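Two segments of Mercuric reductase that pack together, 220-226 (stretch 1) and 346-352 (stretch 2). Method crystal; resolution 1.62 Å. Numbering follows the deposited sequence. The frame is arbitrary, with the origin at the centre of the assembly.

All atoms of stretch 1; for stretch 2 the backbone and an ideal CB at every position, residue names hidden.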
ATOM      1  N   GLU A 220      -4.684 -20.370   1.017  1.00 16.96           N
ATOM      2  CA  GLU A 220      -4.899 -19.386   0.016  1.00 16.47           C
ATOM      3  C   GLU A 220      -4.026 -19.612  -1.198  1.00 15.19           C
ATOM      4  O   GLU A 220      -4.478 -19.432  -2.325  1.00 16.18           O
ATOM      5  CB  GLU A 220      -4.713 -17.935   0.502  1.00 17.96           C
ATOM      6  CG  GLU A 220      -5.624 -17.427   1.605  1.00 17.05           C
ATOM      7  CD  GLU A 220      -7.078 -17.404   1.403  1.00 20.54           C
ATOM      8  OE1 GLU A 220      -7.615 -18.052   0.459  1.00 21.62           O
ATOM      9  OE2 GLU A 220      -7.759 -16.682   2.219  1.00 20.81           O
ATOM     10  N   ALA A 221      -2.758 -20.053  -0.990  1.00 14.94           N
ATOM     11  CA  ALA A 221      -1.789 -20.303  -2.092  1.00 15.87           C
ATOM     12  C   ALA A 221      -2.397 -21.318  -3.072  1.00 16.45           C
ATOM     13  O   ALA A 221      -2.383 -21.130  -4.303  1.00 16.82           O
ATOM     14  CB  ALA A 221      -0.466 -20.729  -1.561  1.00 16.45           C
ATOM     15  N   ARG A 222      -2.986 -22.412  -2.525  1.00 15.60           N
ATOM     16  CA  ARG A 222      -3.623 -23.357  -3.389  1.00 16.41           C
ATOM     17  C   ARG A 222      -4.761 -22.820  -4.187  1.00 16.36           C
ATOM     18  O   ARG A 222      -4.910 -23.065  -5.408  1.00 16.80           O
ATOM     19  CB  ARG A 222      -3.966 -24.647  -2.587  1.00 17.34           C
ATOM     20  CG  ARG A 222      -4.522 -25.640  -3.546  1.00 19.64           C
ATOM     21  CD  ARG A 222      -5.233 -26.859  -2.970  1.00 21.50           C
ATOM     22  NE  ARG A 222      -4.261 -27.799  -2.588  1.00 21.81           N
ATOM     23  CZ  ARG A 222      -3.806 -28.787  -3.319  1.00 23.24           C
ATOM     24  NH1 ARG A 222      -4.286 -29.065  -4.533  1.00 24.89           N
ATOM     25  NH2 ARG A 222      -2.962 -29.584  -2.772  1.00 23.57           N
ATOM     26  N   ARG A 223      -5.631 -22.005  -3.555  1.00 16.09           N
ATOM     27  CA  ARG A 223      -6.766 -21.403  -4.196  1.00 16.30           C
ATOM     28  C   ARG A 223      -6.360 -20.448  -5.302  1.00 17.55           C
ATOM     29  O   ARG A 223      -6.993 -20.431  -6.391  1.00 18.29           O
ATOM     30  CB  ARG A 223      -7.597 -20.625  -3.206  1.00 18.39           C
ATOM     31  CG  ARG A 223      -8.237 -21.527  -2.214  1.00 21.00           C
ATOM     32  CD  ARG A 223      -9.010 -20.632  -1.285  1.00 24.94           C
ATOM     33  NE  ARG A 223      -9.894 -21.409  -0.403  1.00 23.52           N
ATOM     34  CZ  ARG A 223     -10.242 -21.020   0.784  1.00 23.58           C
ATOM     35  NH1 ARG A 223      -9.888 -19.829   1.266  1.00 26.80           N
ATOM     36  NH2 ARG A 223     -11.024 -21.820   1.534  1.00 25.65           N
ATOM     37  N   ILE A 224      -5.285 -19.682  -5.029  1.00 15.15           N
ATOM     38  CA  ILE A 224      -4.748 -18.731  -6.017  1.00 15.61           C
ATOM     39  C   ILE A 224      -4.283 -19.457  -7.219  1.00 16.71           C
ATOM     40  O   ILE A 224      -4.609 -19.076  -8.352  1.00 19.87           O
ATOM     41  CB  ILE A 224      -3.693 -17.820  -5.408  1.00 15.87           C
ATOM     42  CG1 ILE A 224      -4.380 -16.957  -4.323  1.00 15.67           C
ATOM     43  CG2 ILE A 224      -3.068 -16.910  -6.494  1.00 16.25           C
ATOM     44  CD1 ILE A 224      -3.393 -16.300  -3.354  1.00 16.91           C
ATOM     45  N   MET A 225      -3.513 -20.508  -7.014  1.00 16.71           N
ATOM     46  CA  MET A 225      -3.075 -21.300  -8.162  1.00 15.26           C
ATOM     47  C   MET A 225      -4.200 -21.940  -8.988  1.00 17.94           C
ATOM     48  O   MET A 225      -4.224 -21.822 -10.229  1.00 17.74           O
ATOM     49  CB  MET A 225      -2.113 -22.340  -7.705  1.00 16.72           C
ATOM     50  CG  MET A 225      -0.770 -21.876  -7.126  1.00 17.13           C
ATOM     51  SD  MET A 225       0.272 -20.922  -8.267  1.00 18.72           S
ATOM     52  CE  MET A 225      -0.231 -19.228  -7.854  1.00 17.93           C
ATOM     53  N   GLU A 226      -5.122 -22.539  -8.254  1.00 19.22           N
ATOM     54  CA  GLU A 226      -6.251 -23.221  -8.899  1.00 21.58           C
ATOM     55  C   GLU A 226      -7.135 -22.281  -9.587  1.00 23.18           C
ATOM     56  O   GLU A 226      -7.638 -22.637 -10.724  1.00 23.23           O
ATOM     57  CB  GLU A 226      -6.959 -24.107  -7.896  1.00 22.06           C
ATOM     58  CG  GLU A 226      -6.051 -25.302  -7.520  1.00 25.23           C
ATOM     59  CD  GLU A 226      -6.652 -26.302  -6.514  1.00 28.52           C
ATOM     60  OE1 GLU A 226      -7.672 -25.957  -5.868  1.00 33.02           O
ATOM     61  OE2 GLU A 226      -6.040 -27.419  -6.318  1.00 28.95           O
ATOM     62  N   UNK A 346       4.574 -12.041  -5.014  1.00 13.79           N
ATOM     63  CA  UNK A 346       3.929 -11.050  -5.868  1.00 13.93           C
ATOM     64  C   UNK A 346       2.975 -11.690  -6.908  1.00 15.03           C
ATOM     65  O   UNK A 346       2.766 -11.131  -7.964  1.00 17.13           O
ATOM     66  CB  UNK A 346       4.999 -10.223  -6.584  1.00 13.93           C
ATOM     67  N   UNK A 347       2.371 -12.850  -6.582  1.00 14.23           N
ATOM     68  CA  UNK A 347       1.192 -13.223  -7.238  1.00 14.05           C
ATOM     69  C   UNK A 347       0.104 -12.125  -7.084  1.00 15.23           C
ATOM     70  O   UNK A 347       0.230 -11.265  -6.285  1.00 14.43           O
ATOM     71  CB  UNK A 347       0.717 -14.572  -6.694  1.00 14.05           C
ATOM     72  N   UNK A 348      -0.955 -12.303  -7.834  1.00 14.31           N
ATOM     73  CA  UNK A 348      -2.184 -11.512  -7.645  1.00 13.34           C
ATOM     74  C   UNK A 348      -3.217 -12.499  -7.167  1.00 15.59           C
ATOM     75  O   UNK A 348      -3.601 -13.472  -7.876  1.00 16.46           O
ATOM     76  CB  UNK A 348      -2.631 -10.792  -8.919  1.00 13.34           C
ATOM     77  N   UNK A 349      -3.824 -12.306  -6.002  1.00 14.22           N
ATOM     78  CA  UNK A 349      -3.436 -11.300  -4.957  1.00 14.21           C
ATOM     79  C   UNK A 349      -2.102 -11.652  -4.341  1.00 12.67           C
ATOM     80  O   UNK A 349      -1.637 -12.810  -4.481  1.00 14.06           O
ATOM     81  CB  UNK A 349      -4.493 -11.213  -3.855  1.00 14.21           C
ATOM     82  N   UNK A 350      -1.498 -10.680  -3.703  1.00 11.73           N
ATOM     83  CA  UNK A 350      -0.207 -10.840  -3.029  1.00 12.34           C
ATOM     84  C   UNK A 350      -0.338 -11.652  -1.718  1.00 13.25           C
ATOM     85  O   UNK A 350      -1.423 -11.730  -1.078  1.00 12.43           O
ATOM     86  CB  UNK A 350       0.396  -9.465  -2.734  1.00 12.34           C
ATOM     87  N   UNK A 351       0.768 -12.306  -1.351  1.00 13.32           N
ATOM     88  CA  UNK A 351       0.891 -12.898   0.011  1.00 12.69           C
ATOM     89  C   UNK A 351       2.000 -12.130   0.639  1.00 13.61           C
ATOM     90  O   UNK A 351       3.088 -11.948   0.009  1.00 14.76           O
ATOM     91  CB  UNK A 351       1.172 -14.402   0.008  1.00 12.69           C
ATOM     92  N   UNK A 352       1.847 -11.702   1.892  1.00 11.80           N
ATOM     93  CA  UNK A 352       2.908 -10.914   2.521  1.00 12.73           C
ATOM     94  C   UNK A 352       3.066 -11.334   3.981  1.00 14.13           C
ATOM     95  O   UNK A 352       2.076 -11.726   4.625  1.00 13.70           O
ATOM     96  CB  UNK A 352       2.606  -9.417   2.423  1.00 12.73           C
TER

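Stretch 1 is a helix that presents a largely apolar surface to stretch 2: the CA-to-CB bond of Ile224 points toward it, with Ala221 and the end of Met225 alongside, while Arg222, Arg223 and Glu226 lie out of reach. Glu220 starts toward stretch 2, but its end leads away, and its OE1 forms a salt bridge with Arg223 NH1 at 3.0 Å. No charge is therefore offered for pairing, and apolar matter is the natural partner.

Position 346 has nothing of the helix within 5.5 Å of its ideal CB, so stretch 1 sets no preference. It is Phe346, which makes no contact here.

At position 347 the CA-to-CB bond points toward the helix, and the ideal CB lies 4.5 Å from Ile224 CG2 and 4.9 Å from Met225 CE. A small or beta-branched residue, such as Ala, Val or Thr, would suit these methyl groups. The residue is Thr347. Its CG2 packs 4.0 Å from Met225 CE, reached because the methionine side chain curls back although its CA-to-CB bond points away. The hydroxyl is not left idle: with chi1 in p, OG1 donates to the backbone O of position 349 at 2.9 Å, tying the turn together.

Position 348 directs its CB away from the helix, so many side chains would do, polar ones included. The backbone makes the contact instead, its O lying 3.7 Å from Ile224 CG2. Gln348 occupies the site, extended with chi1 and chi2 both t, and its amide is hydrogen-bonded elsewhere in the structure.

At position 349 the peptide bond before the residue is cis, which strongly favours proline, and the phi of -67° agrees. CB points sideways, its ideal position 5.2 Å from Ile224 CD1. Pro349 fits on both counts: its ring brings CG to 3.8 Å from Ile224 CD1, a compact apolar contact.

Position 350 begins the strand and its CA-to-CB bond points away, so stretch 1 would tolerate many side chains, polar ones included; the backbone O of Thr347 offers an acceptor to a short donor. As Asn350 it turns to its own stretch, ND2 donating to Thr347 O at 2.8 Å and so bracing the turn around the cis peptide.

Position 351 again points toward the helix, but no helix atom comes within 5.5 Å of the ideal CB. That space calls for a longer apolar chain, Leu or Met for example, more than for Ala. Leu351 spans it, placing CD1 4.3 Å from Ile224 CD1 and CD2 4.4 Å from Ala221 CB, both contacts between apolar side chains.

Position 352 is beyond reach of the helix, so stretch 1 sets no preference between small and large side chains. It is Ala352, continuing the strand without touching stretch 1.

Stretch 2, residues 346-352: FTQPNLA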
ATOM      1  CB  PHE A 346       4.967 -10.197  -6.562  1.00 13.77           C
ATOM      2  CG  PHE A 346       5.685  -9.216  -5.675  1.00 14.05           C
ATOM      3  CD1 PHE A 346       5.103  -7.937  -5.429  1.00 15.55           C
ATOM      4  CD2 PHE A 346       6.908  -9.456  -5.108  1.00 14.29           C
ATOM      5  CE1 PHE A 346       5.727  -7.021  -4.585  1.00 16.25           C
ATOM      6  CE2 PHE A 346       7.524  -8.489  -4.316  1.00 16.29           C
ATOM      7  CZ  PHE A 346       6.932  -7.265  -4.113  1.00 16.78           C
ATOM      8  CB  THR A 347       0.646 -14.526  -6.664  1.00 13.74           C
ATOM      9  OG1 THR A 347       0.570 -14.474  -5.219  1.00 14.57           O
ATOM     10  CG2 THR A 347       1.579 -15.734  -7.006  1.00 16.32           C
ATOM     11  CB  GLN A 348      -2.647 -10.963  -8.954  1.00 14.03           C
ATOM     12  CG  GLN A 348      -3.969 -10.162  -8.767  1.00 15.82           C
ATOM     13  CD  GLN A 348      -4.419  -9.503  -9.989  1.00 18.20           C
ATOM     14  OE1 GLN A 348      -4.324 -10.092 -11.101  1.00 19.14           O
ATOM     15  NE2 GLN A 348      -4.947  -8.245  -9.860  1.00 18.68           N
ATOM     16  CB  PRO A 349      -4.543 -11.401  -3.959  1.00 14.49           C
ATOM     17  CG  PRO A 349      -4.932 -12.853  -3.975  1.00 14.79           C
ATOM     18  CD  PRO A 349      -4.881 -13.198  -5.474  1.00 14.97           C
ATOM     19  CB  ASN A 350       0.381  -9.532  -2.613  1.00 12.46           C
ATOM     20  CG  ASN A 350       0.709  -8.509  -3.679  1.00 14.50           C
ATOM     21  OD1 ASN A 350       0.833  -7.313  -3.336  1.00 15.89           O
ATOM     22  ND2 ASN A 350       0.794  -8.882  -4.947  1.00 13.63           N
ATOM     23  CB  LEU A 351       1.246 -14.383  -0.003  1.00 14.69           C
ATOM     24  CG  LEU A 351       0.211 -15.281  -0.746  1.00 16.64           C
ATOM     25  CD1 LEU A 351       0.653 -15.437  -2.154  1.00 18.46           C
ATOM     26  CD2 LEU A 351       0.058 -16.628  -0.032  1.00 20.21           C
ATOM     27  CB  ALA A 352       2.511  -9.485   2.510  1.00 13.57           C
TER
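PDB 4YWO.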